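Side-chain contacts in putative acyl-CoA dehydrogenase (Burkholderia xenovorans, PDB 5JSC), which is a putative flavoprotein of the acyl-CoA dehydrogenase family, assembled from four chains, that binds flavin-adenine dinucleotide between subunits: residues V331-E334 and A335-K339; Q298-Q301 and A302-Q306; E126-T129 and R130-R134; D54-C57 and R58-R62; L21-P24 and F25-P28. All coordinates share one frame; numbering follows the deposited sequence. Where two conformers were deposited one is given.

Overall arrangement
Four of the five contacts run along short stretches of helix, while interaction 5 rounds a beta turn ahead of helix 28-44. Interactions 1 and 5 are buried; the first rests on backbone bonds and small apolar side chains, the second on aromatic rings. Interactions 2, 3 and 4 are partly buried, and the last two mix packing with arginines and other polar groups. Interactions 3 and 4 lie in the N-terminal domain, where both lean on helix 103-122. Interactions 2 and 1 occupy helices 298-325 and 332-356, neighbours in the chain and both in the C-terminal domain. Interactions 1, 2 and 5 also meet other subunits, and interaction 2 alone hydrogen-bonds the flavin-adenine dinucleotide.

Interaction 1 (V331-E334 and A335-K339); sequences VTRE and AAMAK
V331, at the N-cap position of helix 332-356, and A335 touch twice. The backbone N of A335 gives a short bond of 2.7 Å to V331 O, and V331 CG2 lies 4.1 Å from A335 CB. The methyl takes up that place because chi1 of V331 (-69°) sets CG2 between the backbone N and the carbonyl carbon. The next bonds continue the helical ladder: A336 N reaches T332 O at 3.2 Å from well above the carbonyl plane, and M337 N bonds R333 O at 2.9 Å. A338 N bonds E334 O in turn. Alanine methyls come close to carbonyl oxygens of the turn before, A336 CB lying 3.3 Å from T332 O. On another side of the helix the aliphatic part of R333 passes M337, with R333 CD 4.5 Å from M337 CE.

Further out, T332 OG1 is hydrogen-bonded to D259. R333 forms a salt bridge with D395, and E334 OE2 is hydrogen-bonded to H18 of the second subunit. Within this stretch, then, side chains meet through carbon alone, whereas the polar and charged ends tie the helix start to other helices and across the subunit boundary.

Interaction 2 (Q298-Q301 and A302-Q306); sequences QLTQ and AKLAQ. With FAD (flavin-adenine dinucleotide), chain H.
Q298, whose backbone oxygen accepts the N-H of A302 at 2.8 Å, sends its side chain out of the helix to an adenine of flavin-adenine dinucleotide. Its NE2 donates to N1A of that adenine over 3.1 Å, in a nearly straight bond of 163°. CG stands anti to the carbonyl carbon (chi1 -71°), and the chain runs extended from there, carrying the amide clear of the first turn. The other end of the same amide is held as well: OE1 accepts a bond from L299 N of the third subunit, which should fix the flip of the group.

Behind this amide the helix is regular. K303 N bonds L299 O at 2.9 Å, and L304 N bonds T300 O at 2.8 Å. T300 and L304 lie side by side and point the same way, T300 CG2 being 4.0 Å from L304 CD1, while L304 CG sits 3.3 Å from T300 O. T300 OG1 is hydrogen-bonded to L294 O, and both side chains pack on L356 of helix 332-356. The flavin-adenine dinucleotide also bonds residues of the second and third subunits, so the start of helix 298-325 contributes to a cofactor site of the intersubunit kind found in acyl-CoA dehydrogenase tetramers.

Interaction 3 (E126-T129 and R130-R134); sequences EQKT and RYLPR
K128 and L132 make an i to i+4 contact on helix 125-136, within the N-terminal domain. Their side chains lie alongside each other and point the same way, K128 CG being 3.9 Å from L132 CD1. Both place CG anti to the carbonyl carbon, and the lysine continues extended to a weak hydrogen bond from NZ to S120 O.

The backbone beneath is less regular. R130 N is bonded to E126 O at 2.9 Å and has a second, weak bond to Q127 O, which also accepts Y131 N at 3.1 Å. L132 N reaches K128 O at 3.0 Å, but P133 has no N-H to give: its CD presses against K128 O at 3.2 Å, and the helix kinks here. The extended chain of R130 passes one face of the Y131 ring, with CG 3.7 Å above the plane toward the rim. R130 NE donates to Y131 OH at 3.0 Å, the hydroxyl lying in the guanidinium plane.

D208, at the end of strand 202-208, anchors the pair through a salt bridge to R130 and a hydrogen bond to Y131 OH. Y131 also meets F186 of strand 186-192 edge-to-face, while L132 packs on S116, I119 and S120 of helix 103-122.

Interaction 4 (D54-C57 and R58-R62); sequences DATC and RRLVR
Helix 53-66 carries this contact as a regular stretch of just over two turns, in which the T56 methyl packs on L60, and D54 and R58 are linked through water. T56 CG2 lies 3.7 Å from L60 CD1, the two side chains running alongside and pointing the same way. L60 CG also rests against the carbonyl beneath it, 3.3 Å from T56 O. The ladder of main-chain bonds is even, with L60 N to T56 O at 2.9 Å as an example, and V61 N bonds C57 O in the same way.

On the polar side R58 leaves the helix extended from CG to NE, after its CG has passed 3.4 Å from D54 O. The guanidinium does not reach the carboxylate directly, since R58 NH1 and D54 OD2 are 4.8 Å apart. Water 1 fills the step: it donates to D54 OD2 at 2.8 Å and accepts a weak bond from R58 NH1, lying in the guanidinium plane. D54 OD2 has a stronger partner in R219, with which it forms a salt bridge.

R59 behaves differently. Its chain bends at chi3 (65°) and lays one face of the guanidinium over T56 CA, with NH2 3.8 Å from that carbon. T56 OG1 is hydrogen-bonded to D52 O, and both T56 and L60 pack on L104 of helix 103-122. The chemistry suggests an apolar side toward helix 103-122, and a D54 charge probably balanced by R219 directly and by R58 more weakly through water.

Interaction 5 (L21-P24 and F25-P28); sequences LAWP and FFEP
L21 and F26 meet in a CH-pi contact. The methyl CD2 of L21 stands over the middle of the F26 ring, 4.3 Å from the centroid and only 7° off the ring normal. The L21 carbonyl lies nearby, its O 3.7 Å from F26 CD2, and this oxygen is hydrogen-bonded to R31 of helix 28-44. For F26, chi1 of -66° sets CG beside the backbone N, which brings CD2 near L21 O.

Ring-to-ring packing centres on W23. Its CE3 is 4.2 Å from F26 CE2, with the two side chains running alongside each other and pointing the same way. The same CE3 lies 4.2 Å from F25 CD2, at the edge of the F25 ring and near its plane.

One main-chain hydrogen bond joins the segments: F26 N donates to W23 O at 3.0 Å, from above the carbonyl plane. It closes a type I beta turn running from W23 to F26, with P24 and F25 at the two corners. The ring of P24 restricts the backbone at the first corner, and its CB sits 3.5 Å from F25 N. The turn reverses the chain between the 3-10 segment that includes L21 and A22 and the N-cap residue E27, from which helix 28-44 starts.

W23, P24 and F25 all touch the second subunit; F25 meets its F25 edge-to-face and packs on its P24. Within the chain, the F25 ring also meets W323, and F26 meets Y319, both on helix 298-325.

Interaction 1 (V331-E334 and A335-K339)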
# COMPACT_ATOMS: atom_id res chain seq x y z
N VAL C 331 -24.58 15.03 -4.05
CA VAL C 331 -23.62 13.94 -3.91
C VAL C 331 -22.18 14.45 -4.00
O VAL C 331 -21.30 13.71 -4.46
CB VAL C 331 -23.86 12.83 -4.95
CG1 VAL C 331 -25.15 12.09 -4.66
CG2 VAL C 331 -23.86 13.39 -6.38
N THR C 332 -21.91 15.68 -3.56
CA THR C 332 -20.54 16.19 -3.63
C THR C 332 -19.55 15.22 -2.98
O THR C 332 -18.51 14.89 -3.57
CB THR C 332 -20.44 17.58 -2.99
OG1 THR C 332 -21.38 18.46 -3.62
CG2 THR C 332 -19.03 18.15 -3.18
N ARG C 333 -19.88 14.71 -1.79
CA ARG C 333 -18.98 13.77 -1.11
C ARG C 333 -18.95 12.42 -1.80
O ARG C 333 -17.87 11.86 -2.06
CB ARG C 333 -19.39 13.59 0.36
CG ARG C 333 -18.42 12.67 1.14
CD ARG C 333 -18.99 12.09 2.44
NE ARG C 333 -19.07 13.08 3.52
CZ ARG C 333 -19.34 12.78 4.79
NH1 ARG C 333 -19.56 11.52 5.15
NH2 ARG C 333 -19.40 13.74 5.70
N GLU C 334 -20.12 11.86 -2.09
CA GLU C 334 -20.20 10.49 -2.58
C GLU C 334 -19.66 10.37 -4.00
O GLU C 334 -19.05 9.35 -4.34
CB GLU C 334 -21.64 10.00 -2.50
CG GLU C 334 -22.18 9.90 -1.07
CD GLU C 334 -22.70 11.22 -0.49
OE1 GLU C 334 -22.65 12.26 -1.18
OE2 GLU C 334 -23.19 11.20 0.66
N ALA C 335 -19.87 11.40 -4.83
CA ALA C 335 -19.29 11.42 -6.17
C ALA C 335 -17.78 11.53 -6.10
O ALA C 335 -17.07 10.87 -6.88
CB ALA C 335 -19.87 12.58 -6.99
N ALA C 336 -17.26 12.38 -5.21
CA ALA C 336 -15.81 12.49 -5.05
C ALA C 336 -15.22 11.16 -4.62
O ALA C 336 -14.18 10.73 -5.15
CB ALA C 336 -15.48 13.58 -4.03
N MET C 337 -15.85 10.49 -3.65
CA MET C 337 -15.38 9.18 -3.20
C MET C 337 -15.34 8.19 -4.36
O MET C 337 -14.37 7.44 -4.52
CB MET C 337 -16.30 8.63 -2.12
CG MET C 337 -15.93 8.93 -0.72
SD MET C 337 -16.86 7.75 0.29
CE MET C 337 -16.45 8.43 1.90
N ALA C 338 -16.42 8.13 -5.14
CA ALA C 338 -16.49 7.17 -6.24
C ALA C 338 -15.43 7.46 -7.29
O ALA C 338 -14.76 6.55 -7.77
CB ALA C 338 -17.88 7.21 -6.87
N LYS C 339 -15.29 8.74 -7.67
CA LYS C 339 -14.33 9.11 -8.71
C LYS C 339 -12.91 8.78 -8.26
O LYS C 339 -12.12 8.19 -9.01
CB LYS C 339 -14.49 10.60 -9.04
CG LYS C 339 -13.85 11.07 -10.35
CD LYS C 339 -12.39 11.46 -10.19
CE LYS C 339 -11.81 11.98 -11.50
NZ LYS C 339 -10.36 12.38 -11.35

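Interaction 2 (Q298-Q301 and A302-Q306)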
# COMPACT_ATOMS: atom_id res chain seq x y z
N GLN C 298 -0.76 -19.44 -6.37
CA GLN C 298 -1.42 -18.61 -5.35
C GLN C 298 -1.26 -17.13 -5.64
O GLN C 298 -2.19 -16.35 -5.39
CB GLN C 298 -0.87 -18.89 -3.95
CG GLN C 298 -1.26 -20.21 -3.36
CD GLN C 298 -1.03 -20.22 -1.86
OE1 GLN C 298 -0.12 -19.55 -1.35
NE2 GLN C 298 -1.86 -20.95 -1.15
N LEU C 299 -0.08 -16.69 -6.09
CA LEU C 299 0.11 -15.26 -6.31
C LEU C 299 -0.86 -14.75 -7.37
O LEU C 299 -1.42 -13.66 -7.23
CB LEU C 299 1.56 -14.95 -6.72
CG LEU C 299 2.61 -15.01 -5.61
CD1 LEU C 299 4.00 -14.75 -6.19
CD2 LEU C 299 2.31 -14.00 -4.51
N THR C 300 -1.11 -15.56 -8.40
CA THR C 300 -2.07 -15.18 -9.43
C THR C 300 -3.47 -15.13 -8.86
O THR C 300 -4.23 -14.18 -9.11
CB THR C 300 -2.01 -16.17 -10.59
OG1 THR C 300 -0.67 -16.25 -11.07
CG2 THR C 300 -2.94 -15.73 -11.73
N GLN C 301 -3.84 -16.15 -8.08
CA GLN C 301 -5.18 -16.18 -7.49
C GLN C 301 -5.41 -14.98 -6.58
O GLN C 301 -6.50 -14.38 -6.62
CB GLN C 301 -5.37 -17.49 -6.74
CG GLN C 301 -5.34 -18.67 -7.69
CD GLN C 301 -5.40 -19.99 -6.99
OE1 GLN C 301 -5.46 -20.06 -5.77
NE2 GLN C 301 -5.38 -21.07 -7.76
N ALA C 302 -4.42 -14.62 -5.77
CA ALA C 302 -4.57 -13.48 -4.87
C ALA C 302 -4.63 -12.17 -5.65
O ALA C 302 -5.35 -11.24 -5.26
CB ALA C 302 -3.43 -13.46 -3.86
N LYS C 303 -3.86 -12.08 -6.74
CA LYS C 303 -3.89 -10.88 -7.56
C LYS C 303 -5.24 -10.72 -8.26
O LYS C 303 -5.81 -9.62 -8.28
CB LYS C 303 -2.76 -10.90 -8.58
CG LYS C 303 -2.73 -9.67 -9.47
CD LYS C 303 -1.33 -9.07 -9.51
CE LYS C 303 -0.51 -9.65 -10.64
NZ LYS C 303 0.95 -9.49 -10.41
N LEU C 304 -5.76 -11.81 -8.83
CA LEU C 304 -7.09 -11.77 -9.43
C LEU C 304 -8.13 -11.40 -8.39
O LEU C 304 -9.06 -10.63 -8.67
CB LEU C 304 -7.43 -13.12 -10.07
CG LEU C 304 -6.62 -13.53 -11.30
CD1 LEU C 304 -6.89 -14.98 -11.68
CD2 LEU C 304 -6.90 -12.59 -12.47
N ALA C 305 -8.01 -11.96 -7.18
CA ALA C 305 -8.96 -11.67 -6.11
C ALA C 305 -8.98 -10.18 -5.79
O ALA C 305 -10.05 -9.59 -5.63
CB ALA C 305 -8.62 -12.48 -4.86
N GLN C 306 -7.80 -9.57 -5.70
CA GLN C 306 -7.73 -8.15 -5.37
C GLN C 306 -8.27 -7.30 -6.52
O GLN C 306 -8.93 -6.28 -6.28
CB GLN C 306 -6.30 -7.74 -5.03
CG GLN C 306 -6.16 -6.23 -4.78
CD GLN C 306 -6.94 -5.74 -3.56
OE1 GLN C 306 -7.91 -4.97 -3.68
NE2 GLN C 306 -6.50 -6.15 -2.38
PA FAD H . -2.59 -21.81 11.03
O1A FAD H . -3.53 -22.85 10.55
O2A FAD H . -1.25 -22.30 11.49
O5B FAD H . -2.39 -20.67 9.91
C5B FAD H . -1.36 -19.68 10.09
C4B FAD H . -1.47 -18.70 8.94
O4B FAD H . -1.23 -19.39 7.70
C3B FAD H . -2.84 -18.10 8.73
O3B FAD H . -3.10 -17.05 9.66
C2B FAD H . -2.75 -17.61 7.28
O2B FAD H . -2.15 -16.31 7.22
C1B FAD H . -1.82 -18.66 6.64
N9A FAD H . -2.49 -19.62 5.76
C8A FAD H . -3.46 -20.52 6.10
N7A FAD H . -3.84 -21.30 5.12
C5A FAD H . -3.07 -20.88 4.05
C6A FAD H . -2.99 -21.31 2.71
N6A FAD H . -3.70 -22.32 2.21
N1A FAD H . -2.11 -20.67 1.90
C2A FAD H . -1.37 -19.68 2.40
N3A FAD H . -1.36 -19.19 3.65
C4A FAD H . -2.24 -19.83 4.43
N1 FAD H . -11.64 -21.67 16.72
C2 FAD H . -12.75 -22.41 17.08
O2 FAD H . -12.91 -23.58 16.71
N3 FAD H . -13.71 -21.85 17.90
C4 FAD H . -13.69 -20.57 18.41
O4 FAD H . -14.55 -20.20 19.20
C4X FAD H . -12.53 -19.78 18.01
N5 FAD H . -12.40 -18.58 18.51
C5X FAD H . -11.21 -17.91 18.29
C6 FAD H . -10.99 -16.69 18.94
C7 FAD H . -9.77 -16.03 18.82
C7M FAD H . -9.56 -14.72 19.56
C8 FAD H . -8.76 -16.58 18.03
C8M FAD H . -7.42 -15.90 17.88
C9 FAD H . -8.98 -17.78 17.36
C9A FAD H . -10.19 -18.45 17.50
N10 FAD H . -10.40 -19.72 16.91
C10 FAD H . -11.55 -20.43 17.18
C1' FAD H . -9.28 -20.37 16.21
C2' FAD H . -9.14 -19.90 14.77
O2' FAD H . -10.18 -20.47 13.97
C3' FAD H . -7.78 -20.31 14.21
O3' FAD H . -6.80 -19.54 14.89
C4' FAD H . -7.65 -20.08 12.70
O4' FAD H . -8.49 -21.02 12.03
C5' FAD H . -6.22 -20.23 12.22
O5' FAD H . -5.72 -21.52 12.61
P FAD H . -4.27 -21.50 13.33
O1P FAD H . -4.26 -20.58 14.48
O2P FAD H . -3.94 -22.93 13.67
O3P FAD H . -3.25 -20.99 12.22

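Interaction 3 (E126-T129 and R130-R134)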
# COMPACT_ATOMS: atom_id res chain seq x y z
N GLU C 126 -34.69 29.62 -24.48
CA GLU C 126 -34.06 29.77 -25.79
C GLU C 126 -32.76 28.99 -25.85
O GLU C 126 -32.50 28.30 -26.84
CB GLU C 126 -33.80 31.25 -26.11
CG GLU C 126 -35.05 32.06 -26.36
CD GLU C 126 -34.86 33.18 -27.36
OE1 GLU C 126 -34.01 33.05 -28.26
OE2 GLU C 126 -35.58 34.20 -27.24
N GLN C 127 -31.94 29.07 -24.80
CA GLN C 127 -30.68 28.35 -24.79
C GLN C 127 -30.89 26.85 -24.83
O GLN C 127 -30.25 26.14 -25.61
CB GLN C 127 -29.85 28.76 -23.57
CG GLN C 127 -29.35 30.20 -23.64
CD GLN C 127 -28.93 30.76 -22.29
OE1 GLN C 127 -29.21 30.17 -21.25
NE2 GLN C 127 -28.25 31.91 -22.31
N LYS C 128 -31.80 26.33 -23.98
CA LYS C 128 -32.07 24.90 -24.01
C LYS C 128 -32.62 24.46 -25.36
O LYS C 128 -32.23 23.41 -25.89
CB LYS C 128 -33.02 24.51 -22.88
CG LYS C 128 -32.41 24.65 -21.49
CD LYS C 128 -33.35 24.11 -20.43
CE LYS C 128 -32.77 24.24 -19.02
NZ LYS C 128 -33.73 23.70 -18.00
N THR C 129 -33.51 25.27 -25.96
CA THR C 129 -34.07 24.91 -27.26
C THR C 129 -32.99 24.89 -28.34
O THR C 129 -33.00 24.04 -29.23
CB THR C 129 -35.17 25.91 -27.64
OG1 THR C 129 -36.21 25.84 -26.66
CG2 THR C 129 -35.74 25.61 -29.02
N ARG C 130 -32.05 25.84 -28.28
CA ARG C 130 -31.08 25.96 -29.36
C ARG C 130 -30.04 24.84 -29.31
O ARG C 130 -29.61 24.34 -30.35
CB ARG C 130 -30.40 27.33 -29.32
CG ARG C 130 -29.23 27.48 -30.30
CD ARG C 130 -28.72 28.92 -30.34
NE ARG C 130 -27.45 29.05 -31.05
CZ ARG C 130 -27.33 29.11 -32.37
NH1 ARG C 130 -28.40 29.05 -33.15
NH2 ARG C 130 -26.13 29.23 -32.92
N TYR C 131 -29.62 24.44 -28.11
CA TYR C 131 -28.46 23.55 -28.00
C TYR C 131 -28.81 22.12 -27.62
O TYR C 131 -28.21 21.19 -28.17
CB TYR C 131 -27.45 24.11 -26.99
CG TYR C 131 -26.86 25.40 -27.49
CD1 TYR C 131 -25.84 25.39 -28.44
CD2 TYR C 131 -27.34 26.63 -27.06
CE1 TYR C 131 -25.32 26.57 -28.94
CE2 TYR C 131 -26.82 27.82 -27.55
CZ TYR C 131 -25.81 27.78 -28.49
OH TYR C 131 -25.28 28.95 -28.98
N LEU C 132 -29.75 21.90 -26.71
CA LEU C 132 -29.88 20.55 -26.16
C LEU C 132 -30.44 19.52 -27.14
O LEU C 132 -29.97 18.38 -27.12
CB LEU C 132 -30.73 20.57 -24.89
CG LEU C 132 -30.05 21.32 -23.74
CD1 LEU C 132 -30.92 21.23 -22.48
CD2 LEU C 132 -28.62 20.79 -23.43
N PRO C 133 -31.41 19.85 -28.01
CA PRO C 133 -31.88 18.81 -28.94
C PRO C 133 -30.79 18.31 -29.86
O PRO C 133 -30.76 17.11 -30.18
CB PRO C 133 -33.00 19.52 -29.71
CG PRO C 133 -33.50 20.53 -28.75
CD PRO C 133 -32.27 21.04 -28.07
N ARG C 134 -29.89 19.19 -30.31
CA ARG C 134 -28.80 18.78 -31.19
C ARG C 134 -27.73 18.00 -30.43
O ARG C 134 -27.11 17.09 -31.00
CB ARG C 134 -28.18 19.99 -31.88

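Interaction 4 (D54-C57 and R58-R62)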
# COMPACT_ATOMS: atom_id res chain seq x y z
N ASP C 54 -10.18 12.72 -34.45
CA ASP C 54 -11.21 13.72 -34.73
C ASP C 54 -12.36 13.11 -35.53
O ASP C 54 -13.53 13.25 -35.16
CB ASP C 54 -10.63 14.91 -35.50
CG ASP C 54 -9.85 15.87 -34.62
OD1 ASP C 54 -9.71 15.62 -33.40
OD2 ASP C 54 -9.36 16.88 -35.17
N ALA C 55 -12.03 12.43 -36.63
CA ALA C 55 -13.08 11.83 -37.45
C ALA C 55 -13.81 10.72 -36.69
O ALA C 55 -15.02 10.55 -36.83
CB ALA C 55 -12.49 11.29 -38.75
N THR C 56 -13.07 9.95 -35.89
CA THR C 56 -13.70 8.88 -35.13
C THR C 56 -14.68 9.44 -34.10
O THR C 56 -15.78 8.90 -33.93
CB THR C 56 -12.64 8.01 -34.46
OG1 THR C 56 -11.84 7.38 -35.47
CG2 THR C 56 -13.28 6.93 -33.59
N CYS C 57 -14.31 10.52 -33.42
CA CYS C 57 -15.19 11.17 -32.44
C CYS C 57 -16.47 11.65 -33.11
O CYS C 57 -17.58 11.42 -32.62
CB CYS C 57 -14.49 12.36 -31.77
SG CYS C 57 -15.55 13.80 -31.22
N ARG C 58 -16.31 12.33 -34.25
CA ARG C 58 -17.48 12.83 -34.97
C ARG C 58 -18.41 11.70 -35.36
O ARG C 58 -19.64 11.80 -35.20
CB ARG C 58 -17.04 13.60 -36.22
CG ARG C 58 -16.36 14.94 -35.95
CD ARG C 58 -16.02 15.62 -37.27
NE ARG C 58 -15.81 17.05 -37.12
CZ ARG C 58 -14.63 17.66 -37.21
NH1 ARG C 58 -13.53 16.95 -37.45
NH2 ARG C 58 -14.55 18.98 -37.07
N ARG C 59 -17.85 10.60 -35.87
CA ARG C 59 -18.68 9.47 -36.28
C ARG C 59 -19.38 8.85 -35.08
O ARG C 59 -20.57 8.52 -35.15
CB ARG C 59 -17.80 8.44 -37.00
CG ARG C 59 -18.51 7.20 -37.47
CD ARG C 59 -17.61 6.39 -38.41
NE ARG C 59 -16.42 5.85 -37.75
CZ ARG C 59 -15.17 6.31 -37.92
NH1 ARG C 59 -14.93 7.32 -38.74
NH2 ARG C 59 -14.16 5.74 -37.27
N LEU C 60 -18.66 8.70 -33.96
CA LEU C 60 -19.25 8.10 -32.77
C LEU C 60 -20.38 8.95 -32.21
O LEU C 60 -21.42 8.41 -31.80
CB LEU C 60 -18.16 7.87 -31.71
CG LEU C 60 -17.24 6.69 -31.99
CD1 LEU C 60 -16.01 6.77 -31.10
CD2 LEU C 60 -17.98 5.37 -31.76
N VAL C 61 -20.21 10.27 -32.19
CA VAL C 61 -21.28 11.15 -31.70
C VAL C 61 -22.52 10.99 -32.57
O VAL C 61 -23.64 10.87 -32.05
CB VAL C 61 -20.81 12.61 -31.64
CG1 VAL C 61 -21.99 13.55 -31.38
CG2 VAL C 61 -19.74 12.80 -30.56
N ARG C 62 -22.35 10.98 -33.89
CA ARG C 62 -23.49 10.81 -34.78
C ARG C 62 -24.17 9.46 -34.56
O ARG C 62 -25.41 9.38 -34.51
CB ARG C 62 -23.06 10.96 -36.24
CG ARG C 62 -22.50 12.33 -36.57
CD ARG C 62 -22.29 12.50 -38.08
NE ARG C 62 -21.32 11.55 -38.62
CZ ARG C 62 -20.08 11.86 -38.97
NH1 ARG C 62 -19.64 13.10 -38.84
NH2 ARG C 62 -19.27 10.92 -39.46
O HOH W 1 -10.31 17.67 -37.65
O HOH W 2 -16.19 11.45 -39.14

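Interaction 5 (L21-P24 and F25-P28)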
# COMPACT_ATOMS: atom_id res chain seq x y z
N LEU C 21 -26.00 -5.94 -11.69
CA LEU C 21 -27.26 -5.37 -12.16
C LEU C 21 -28.44 -5.82 -11.32
O LEU C 21 -29.50 -5.18 -11.38
CB LEU C 21 -27.49 -5.72 -13.63
CG LEU C 21 -26.60 -4.95 -14.61
CD1 LEU C 21 -26.74 -5.50 -16.01
CD2 LEU C 21 -26.95 -3.47 -14.57
N ALA C 22 -28.30 -6.88 -10.52
CA ALA C 22 -29.36 -7.29 -9.60
C ALA C 22 -29.43 -6.44 -8.33
O ALA C 22 -30.41 -6.56 -7.59
CB ALA C 22 -29.18 -8.76 -9.21
N TRP C 23 -28.43 -5.59 -8.07
CA TRP C 23 -28.44 -4.78 -6.86
C TRP C 23 -29.68 -3.89 -6.83
O TRP C 23 -30.10 -3.38 -7.88
CB TRP C 23 -27.21 -3.89 -6.76
CG TRP C 23 -25.91 -4.61 -6.67
CD1 TRP C 23 -25.71 -5.91 -6.32
CD2 TRP C 23 -24.62 -4.05 -6.93
NE1 TRP C 23 -24.37 -6.21 -6.35
CE2 TRP C 23 -23.68 -5.08 -6.73
CE3 TRP C 23 -24.18 -2.79 -7.33
CZ2 TRP C 23 -22.31 -4.88 -6.91
CZ3 TRP C 23 -22.82 -2.59 -7.51
CH2 TRP C 23 -21.90 -3.63 -7.30
N PRO C 24 -30.25 -3.65 -5.65
CA PRO C 24 -31.46 -2.81 -5.56
C PRO C 24 -31.19 -1.33 -5.76
O PRO C 24 -32.13 -0.53 -5.69
CB PRO C 24 -31.99 -3.11 -4.14
CG PRO C 24 -30.79 -3.58 -3.38
CD PRO C 24 -29.91 -4.30 -4.37
N PHE C 25 -29.94 -0.94 -6.00
CA PHE C 25 -29.66 0.38 -6.54
C PHE C 25 -30.28 0.56 -7.92
O PHE C 25 -30.48 1.70 -8.35
CB PHE C 25 -28.16 0.63 -6.67
CG PHE C 25 -27.43 0.81 -5.37
CD1 PHE C 25 -27.88 1.71 -4.42
CD2 PHE C 25 -26.26 0.11 -5.11
CE1 PHE C 25 -27.19 1.90 -3.23
CE2 PHE C 25 -25.57 0.29 -3.93
CZ PHE C 25 -26.03 1.18 -2.98
N PHE C 26 -30.55 -0.53 -8.65
CA PHE C 26 -31.01 -0.46 -10.03
C PHE C 26 -32.49 -0.74 -10.14
O PHE C 26 -33.07 -1.50 -9.34
CB PHE C 26 -30.26 -1.46 -10.91
CG PHE C 26 -28.80 -1.16 -11.06
CD1 PHE C 26 -28.39 -0.03 -11.76
CD2 PHE C 26 -27.84 -2.00 -10.51
CE1 PHE C 26 -27.04 0.25 -11.91
CE2 PHE C 26 -26.48 -1.72 -10.64
CZ PHE C 26 -26.09 -0.59 -11.35
N GLU C 27 -33.10 -0.16 -11.16
CA GLU C 27 -34.47 -0.45 -11.57
C GLU C 27 -34.47 -1.34 -12.80
O GLU C 27 -33.45 -1.48 -13.47
CB GLU C 27 -35.22 0.86 -11.86
CG GLU C 27 -35.47 1.66 -10.62
CD GLU C 27 -36.35 0.91 -9.63
OE1 GLU C 27 -37.24 0.15 -10.07
OE2 GLU C 27 -36.13 1.05 -8.40
N PRO C 28 -35.60 -1.99 -13.12
CA PRO C 28 -35.63 -2.83 -14.33
C PRO C 28 -35.19 -2.10 -15.59
O PRO C 28 -34.49 -2.70 -16.42
CB PRO C 28 -37.11 -3.26 -14.41
CG PRO C 28 -37.54 -3.30 -12.98
CD PRO C 28 -36.83 -2.14 -12.31